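Local coordinates for protein metazoan TIR-STING fusion (Crassostrea gigas, PDB 6WT6) that joins a TIR domain to a STING ligand-binding domain in a single chain, making it a metazoan member of the STING family, at residues E214-C226 with S324-N336. Numbering follows the deposited sequence.
Sequences EKLFLFFPQSCRC and SKKCKIVFYKDVN
Seven backbone hydrogen bonds run between 216-222 and 326-332, from Leu216 N to Lys326 O through to Gln222 N to Tyr332 O, in the alternating pattern of a parallel pair; the N-to-C directions of strands 216-221 and 327-332 differ by 24°. The pair lies at one margin of the mixed sheet in the STING ligand-binding domain, where 212-221 also bonds to strand 272-279 and 327-332 is outermost within the chain.

Apolar packing is divided between the sheet faces. On one, Leu218 CD1 lies 3.7 Å from Cys327 SG, and Phe220 meets Phe331 with CD1 atoms 3.7 Å apart and planes inclined at 59°. Gln222 CB and CG extend this row past Phe331 CZ. Helix 176-204 meets Leu216 and Leu218, helix 299-319 meets Phe220, Gln222 and Ile329, and Phe331 packs on Asp75 of the second subunit. On the other face, Val330 CG2 meets the edge of the Phe217 ring, while Lys328 CB makes an off-centre CH-pi contact with it. Tyr332, with CG between its backbone N and carbonyl carbon (chi1 62°), turns a ring face to Pro221, whose CA makes a CH-pi contact 4.0 Å from the centroid. Helix 341-356 packs on this side.

Polar side chains gather beyond the strands. Asp334 receives Ser223 N on OD1 (3.2 Å, syn side) and Ser223 OG on the syn lone pair of OD2 (2.5 Å). The same OG accepts Arg225 N, closing an ST turn, and Arg225 NE (3.1 Å), with OG close to the guanidinium plane. A water links Arg225 O to Asp334 OD2, whereas the Arg225 NH2 to Asp334 OD2 salt bridge is long.

This chemistry is consistent with Asp334 holding the Pro221-Cys224 turn to the end of strand 327-332, chiefly through directed hydrogen bonds.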
loop_
_atom_site.group_PDB
_atom_site.type_symbol
_atom_site.label_atom_id
_atom_site.label_comp_id
_atom_site.label_asym_id
_atom_site.label_seq_id
_atom_site.Cartn_x
_atom_site.Cartn_y
_atom_site.Cartn_z
ATOM N N GLU A 214 11.251 -16.774 -22.759
ATOM C CA GLU A 214 9.798 -16.788 -22.652
ATOM C C GLU A 214 9.260 -15.704 -21.730
ATOM O O GLU A 214 8.084 -15.343 -21.846
ATOM C CB GLU A 214 9.308 -18.140 -22.132
ATOM C CG GLU A 214 9.716 -19.344 -22.951
ATOM C CD GLU A 214 9.223 -20.635 -22.324
ATOM O OE1 GLU A 214 8.719 -20.581 -21.183
ATOM O OE2 GLU A 214 9.335 -21.699 -22.966
ATOM N N LYS A 215 10.080 -15.187 -20.819
ATOM C CA LYS A 215 9.571 -14.367 -19.732
ATOM C C LYS A 215 9.398 -12.910 -20.156
ATOM O O LYS A 215 9.981 -12.436 -21.134
ATOM C CB LYS A 215 10.501 -14.440 -18.520
ATOM C CG LYS A 215 10.637 -15.827 -17.899
ATOM C CD LYS A 215 11.461 -15.763 -16.620
ATOM C CE LYS A 215 11.632 -17.135 -15.988
ATOM N NZ LYS A 215 12.360 -18.085 -16.881
ATOM N N LEU A 216 8.566 -12.205 -19.394
ATOM C CA LEU A 216 8.413 -10.763 -19.512
ATOM C C LEU A 216 9.387 -10.100 -18.546
ATOM O O LEU A 216 9.311 -10.321 -17.333
ATOM C CB LEU A 216 6.976 -10.348 -19.198
ATOM C CG LEU A 216 6.694 -8.844 -19.173
ATOM C CD1 LEU A 216 6.930 -8.233 -20.547
ATOM C CD2 LEU A 216 5.280 -8.566 -18.686
ATOM N N PHE A 217 10.309 -9.306 -19.080
ATOM C CA PHE A 217 11.317 -8.645 -18.262
ATOM C C PHE A 217 10.768 -7.314 -17.763
ATOM O O PHE A 217 10.374 -6.459 -18.563
ATOM C CB PHE A 217 12.614 -8.460 -19.049
ATOM C CG PHE A 217 13.368 -9.741 -19.263
ATOM C CD1 PHE A 217 14.465 -10.054 -18.476
ATOM C CD2 PHE A 217 12.958 -10.650 -20.224
ATOM C CE1 PHE A 217 15.151 -11.237 -18.658
ATOM C CE2 PHE A 217 13.640 -11.840 -20.411
ATOM C CZ PHE A 217 14.740 -12.132 -19.628
ATOM N N LEU A 218 10.722 -7.155 -16.445
ATOM C CA LEU A 218 10.161 -5.978 -15.796
ATOM C C LEU A 218 11.305 -5.159 -15.217
ATOM O O LEU A 218 12.068 -5.654 -14.380
ATOM C CB LEU A 218 9.174 -6.379 -14.701
ATOM C CG LEU A 218 7.980 -7.233 -15.127
ATOM C CD1 LEU A 218 7.294 -7.801 -13.902
ATOM C CD2 LEU A 218 7.005 -6.412 -15.972
ATOM N N PHE A 219 11.423 -3.913 -15.661
ATOM C CA PHE A 219 12.593 -3.098 -15.365
ATOM C C PHE A 219 12.334 -2.220 -14.151
ATOM O O PHE A 219 11.304 -1.543 -14.068
ATOM C CB PHE A 219 12.990 -2.265 -16.584
ATOM C CG PHE A 219 13.556 -3.094 -17.700
ATOM C CD1 PHE A 219 14.912 -3.376 -17.750
ATOM C CD2 PHE A 219 12.728 -3.631 -18.672
ATOM C CE1 PHE A 219 15.432 -4.157 -18.766
ATOM C CE2 PHE A 219 13.246 -4.411 -19.690
ATOM C CZ PHE A 219 14.598 -4.676 -19.736
ATOM N N PHE A 220 13.285 -2.237 -13.218
ATOM C CA PHE A 220 13.153 -1.610 -11.905
ATOM C C PHE A 220 14.399 -0.760 -11.682
ATOM O O PHE A 220 15.343 -1.187 -11.003
ATOM C CB PHE A 220 12.985 -2.682 -10.821
ATOM C CG PHE A 220 12.472 -2.170 -9.496
ATOM C CD1 PHE A 220 12.860 -0.933 -8.995
ATOM C CD2 PHE A 220 11.609 -2.949 -8.740
ATOM C CE1 PHE A 220 12.386 -0.482 -7.774
ATOM C CE2 PHE A 220 11.135 -2.507 -7.520
ATOM C CZ PHE A 220 11.522 -1.270 -7.036
ATOM N N PRO A 221 14.441 0.444 -12.251
ATOM C CA PRO A 221 15.562 1.349 -11.972
ATOM C C PRO A 221 15.554 1.787 -10.516
ATOM O O PRO A 221 14.501 2.072 -9.942
ATOM C CB PRO A 221 15.307 2.531 -12.915
ATOM C CG PRO A 221 13.825 2.507 -13.142
ATOM C CD PRO A 221 13.450 1.051 -13.157
ATOM N N GLN A 222 16.752 1.852 -9.919
ATOM C CA GLN A 222 16.846 2.160 -8.495
ATOM C C GLN A 222 16.289 3.540 -8.171
ATOM O O GLN A 222 15.758 3.753 -7.077
ATOM C CB GLN A 222 18.297 2.059 -8.024
ATOM C CG GLN A 222 18.476 2.338 -6.538
ATOM C CD GLN A 222 19.906 2.160 -6.077
ATOM O OE1 GLN A 222 20.785 1.820 -6.865
ATOM N NE2 GLN A 222 20.146 2.390 -4.793
ATOM N N SER A 223 16.410 4.495 -9.093
ATOM C CA SER A 223 15.854 5.816 -8.829
ATOM C C SER A 223 14.337 5.829 -8.905
ATOM O O SER A 223 13.729 6.837 -8.522
ATOM C CB SER A 223 16.413 6.840 -9.812
ATOM O OG SER A 223 15.777 6.712 -11.072
ATOM N N CYS A 224 13.727 4.747 -9.398
ATOM C CA CYS A 224 12.295 4.592 -9.638
ATOM C C CYS A 224 11.781 5.498 -10.750
ATOM O O CYS A 224 10.564 5.567 -10.965
ATOM C CB CYS A 224 11.478 4.815 -8.359
ATOM S SG CYS A 224 11.985 3.721 -7.013
ATOM N N ARG A 225 12.668 6.197 -11.460
ATOM C CA ARG A 225 12.263 6.987 -12.614
ATOM C C ARG A 225 11.968 6.061 -13.783
ATOM O O ARG A 225 12.855 5.346 -14.260
ATOM C CB ARG A 225 13.354 7.980 -13.000
ATOM C CG ARG A 225 13.438 9.199 -12.124
ATOM C CD ARG A 225 14.580 10.109 -12.551
ATOM N NE ARG A 225 15.869 9.424 -12.520
ATOM C CZ ARG A 225 16.998 9.937 -13.001
ATOM N NH1 ARG A 225 16.996 11.146 -13.550
ATOM N NH2 ARG A 225 18.127 9.242 -12.935
ATOM N N CYS A 226 10.728 6.075 -14.249
ATOM C CA CYS A 226 10.339 5.317 -15.425
ATOM C C CYS A 226 10.324 6.234 -16.639
ATOM O O CYS A 226 9.843 7.369 -16.571
ATOM C CB CYS A 226 8.967 4.668 -15.235
ATOM S SG CYS A 226 8.884 3.544 -13.818
ATOM N N SER A 324 4.595 -17.512 -11.249
ATOM C CA SER A 324 6.030 -17.601 -11.021
ATOM C C SER A 324 6.720 -18.169 -12.255
ATOM O O SER A 324 6.140 -18.946 -13.018
ATOM C CB SER A 324 6.329 -18.465 -9.798
ATOM O OG SER A 324 5.861 -19.783 -9.983
ATOM N N LYS A 325 7.968 -17.752 -12.457
ATOM C CA LYS A 325 8.764 -18.082 -13.635
ATOM C C LYS A 325 8.149 -17.558 -14.929
ATOM O O LYS A 325 8.542 -17.995 -16.016
ATOM C CB LYS A 325 9.008 -19.596 -13.748
ATOM C CG LYS A 325 9.728 -20.217 -12.559
ATOM C CD LYS A 325 9.896 -21.724 -12.736
ATOM C CE LYS A 325 8.544 -22.433 -12.874
ATOM N NZ LYS A 325 8.682 -23.920 -12.938
ATOM N N LYS A 326 7.187 -16.638 -14.848
ATOM C CA LYS A 326 6.623 -16.025 -16.044
ATOM C C LYS A 326 7.171 -14.629 -16.307
ATOM O O LYS A 326 7.044 -14.129 -17.429
ATOM C CB LYS A 326 5.092 -15.961 -15.947
ATOM C CG LYS A 326 4.402 -17.327 -15.911
ATOM C CD LYS A 326 4.477 -18.041 -17.259
ATOM C CE LYS A 326 3.928 -19.464 -17.184
ATOM N NZ LYS A 326 2.544 -19.507 -16.645
ATOM N N CYS A 327 7.777 -13.996 -15.309
ATOM C CA CYS A 327 8.388 -12.695 -15.496
ATOM C C CYS A 327 9.729 -12.668 -14.778
ATOM O O CYS A 327 10.002 -13.482 -13.893
ATOM C CB CYS A 327 7.473 -11.569 -14.995
ATOM S SG CYS A 327 7.386 -11.410 -13.209
ATOM N N LYS A 328 10.576 -11.725 -15.184
ATOM C CA LYS A 328 11.871 -11.516 -14.549
ATOM C C LYS A 328 12.014 -10.039 -14.221
ATOM O O LYS A 328 12.047 -9.200 -15.125
ATOM C CB LYS A 328 13.017 -11.985 -15.447
ATOM C CG LYS A 328 14.391 -11.821 -14.813
ATOM C CD LYS A 328 14.456 -12.533 -13.473
ATOM C CE LYS A 328 15.852 -12.485 -12.880
ATOM N NZ LYS A 328 16.308 -11.087 -12.677
ATOM N N ILE A 329 12.087 -9.722 -12.934
ATOM C CA ILE A 329 12.278 -8.344 -12.498
ATOM C C ILE A 329 13.758 -7.998 -12.623
ATOM O O ILE A 329 14.619 -8.707 -12.087
ATOM C CB ILE A 329 11.776 -8.138 -11.064
ATOM C CG1 ILE A 329 10.329 -8.623 -10.929
ATOM C CG2 ILE A 329 11.870 -6.670 -10.684
ATOM C CD1 ILE A 329 9.720 -8.360 -9.564
ATOM N N VAL A 330 14.057 -6.919 -13.342
ATOM C CA VAL A 330 15.427 -6.486 -13.602
ATOM C C VAL A 330 15.667 -5.219 -12.789
ATOM O O VAL A 330 15.316 -4.113 -13.219
ATOM C CB VAL A 330 15.679 -6.241 -15.095
ATOM C CG1 VAL A 330 17.131 -5.802 -15.338
ATOM C CG2 VAL A 330 15.332 -7.483 -15.917
ATOM N N PHE A 331 16.268 -5.365 -11.611
ATOM C CA PHE A 331 16.678 -4.214 -10.820
ATOM C C PHE A 331 18.081 -3.786 -11.241
ATOM O O PHE A 331 18.972 -4.629 -11.403
ATOM C CB PHE A 331 16.640 -4.541 -9.328
ATOM C CG PHE A 331 16.987 -3.376 -8.442
ATOM C CD1 PHE A 331 15.999 -2.523 -7.979
ATOM C CD2 PHE A 331 18.303 -3.134 -8.071
ATOM C CE1 PHE A 331 16.317 -1.451 -7.162
ATOM C CE2 PHE A 331 18.626 -2.066 -7.256
ATOM C CZ PHE A 331 17.634 -1.224 -6.801
ATOM N N TYR A 332 18.278 -2.479 -11.406
ATOM C CA TYR A 332 19.561 -1.977 -11.873
ATOM C C TYR A 332 19.739 -0.539 -11.421
ATOM O O TYR A 332 18.763 0.193 -11.233
ATOM C CB TYR A 332 19.674 -2.069 -13.398
ATOM C CG TYR A 332 18.650 -1.234 -14.140
ATOM C CD1 TYR A 332 17.366 -1.721 -14.386
ATOM C CD2 TYR A 332 18.967 0.040 -14.600
ATOM C CE1 TYR A 332 16.427 -0.960 -15.063
ATOM C CE2 TYR A 332 18.035 0.810 -15.272
ATOM C CZ TYR A 332 16.769 0.307 -15.505
ATOM O OH TYR A 332 15.844 1.073 -16.179
ATOM N N LYS A 333 21.003 -0.145 -11.256
ATOM C CA LYS A 333 21.360 1.245 -10.985
ATOM C C LYS A 333 21.331 2.018 -12.294
ATOM O O LYS A 333 22.188 1.817 -13.162
ATOM C CB LYS A 333 22.742 1.339 -10.343
ATOM C CG LYS A 333 22.888 0.565 -9.046
ATOM C CD LYS A 333 24.182 0.923 -8.325
ATOM C CE LYS A 333 24.427 -0.005 -7.142
ATOM N NZ LYS A 333 25.514 0.488 -6.254
ATOM N N ASP A 334 20.352 2.910 -12.437
ATOM C CA ASP A 334 20.213 3.705 -13.656
ATOM C C ASP A 334 21.124 4.930 -13.558
ATOM O O ASP A 334 20.686 6.066 -13.367
ATOM C CB ASP A 334 18.755 4.088 -13.880
ATOM C CG ASP A 334 18.104 4.668 -12.641
ATOM O OD1 ASP A 334 18.478 4.261 -11.524
ATOM O OD2 ASP A 334 17.215 5.530 -12.779
ATOM N N VAL A 335 22.425 4.672 -13.700
ATOM C CA VAL A 335 23.446 5.706 -13.551
ATOM C C VAL A 335 24.334 5.862 -14.779
ATOM O O VAL A 335 25.177 6.772 -14.794
ATOM C CB VAL A 335 24.330 5.452 -12.307
ATOM C CG1 VAL A 335 23.495 5.427 -11.033
ATOM C CG2 VAL A 335 25.130 4.156 -12.468
ATOM N N ASN A 336 24.196 5.023 -15.802
ATOM C CA ASN A 336 25.141 4.986 -16.910
ATOM C C ASN A 336 24.526 5.543 -18.188
ATOM O O ASN A 336 23.355 5.294 -18.491
ATOM C CB ASN A 336 25.629 3.558 -17.161
ATOM C CG ASN A 336 26.564 3.065 -16.078
ATOM O OD1 ASN A 336 27.515 3.754 -15.703
ATOM N ND2 ASN A 336 26.298 1.868 -15.566
HETATM O O HOH W 1 15.361 5.705 -14.966
#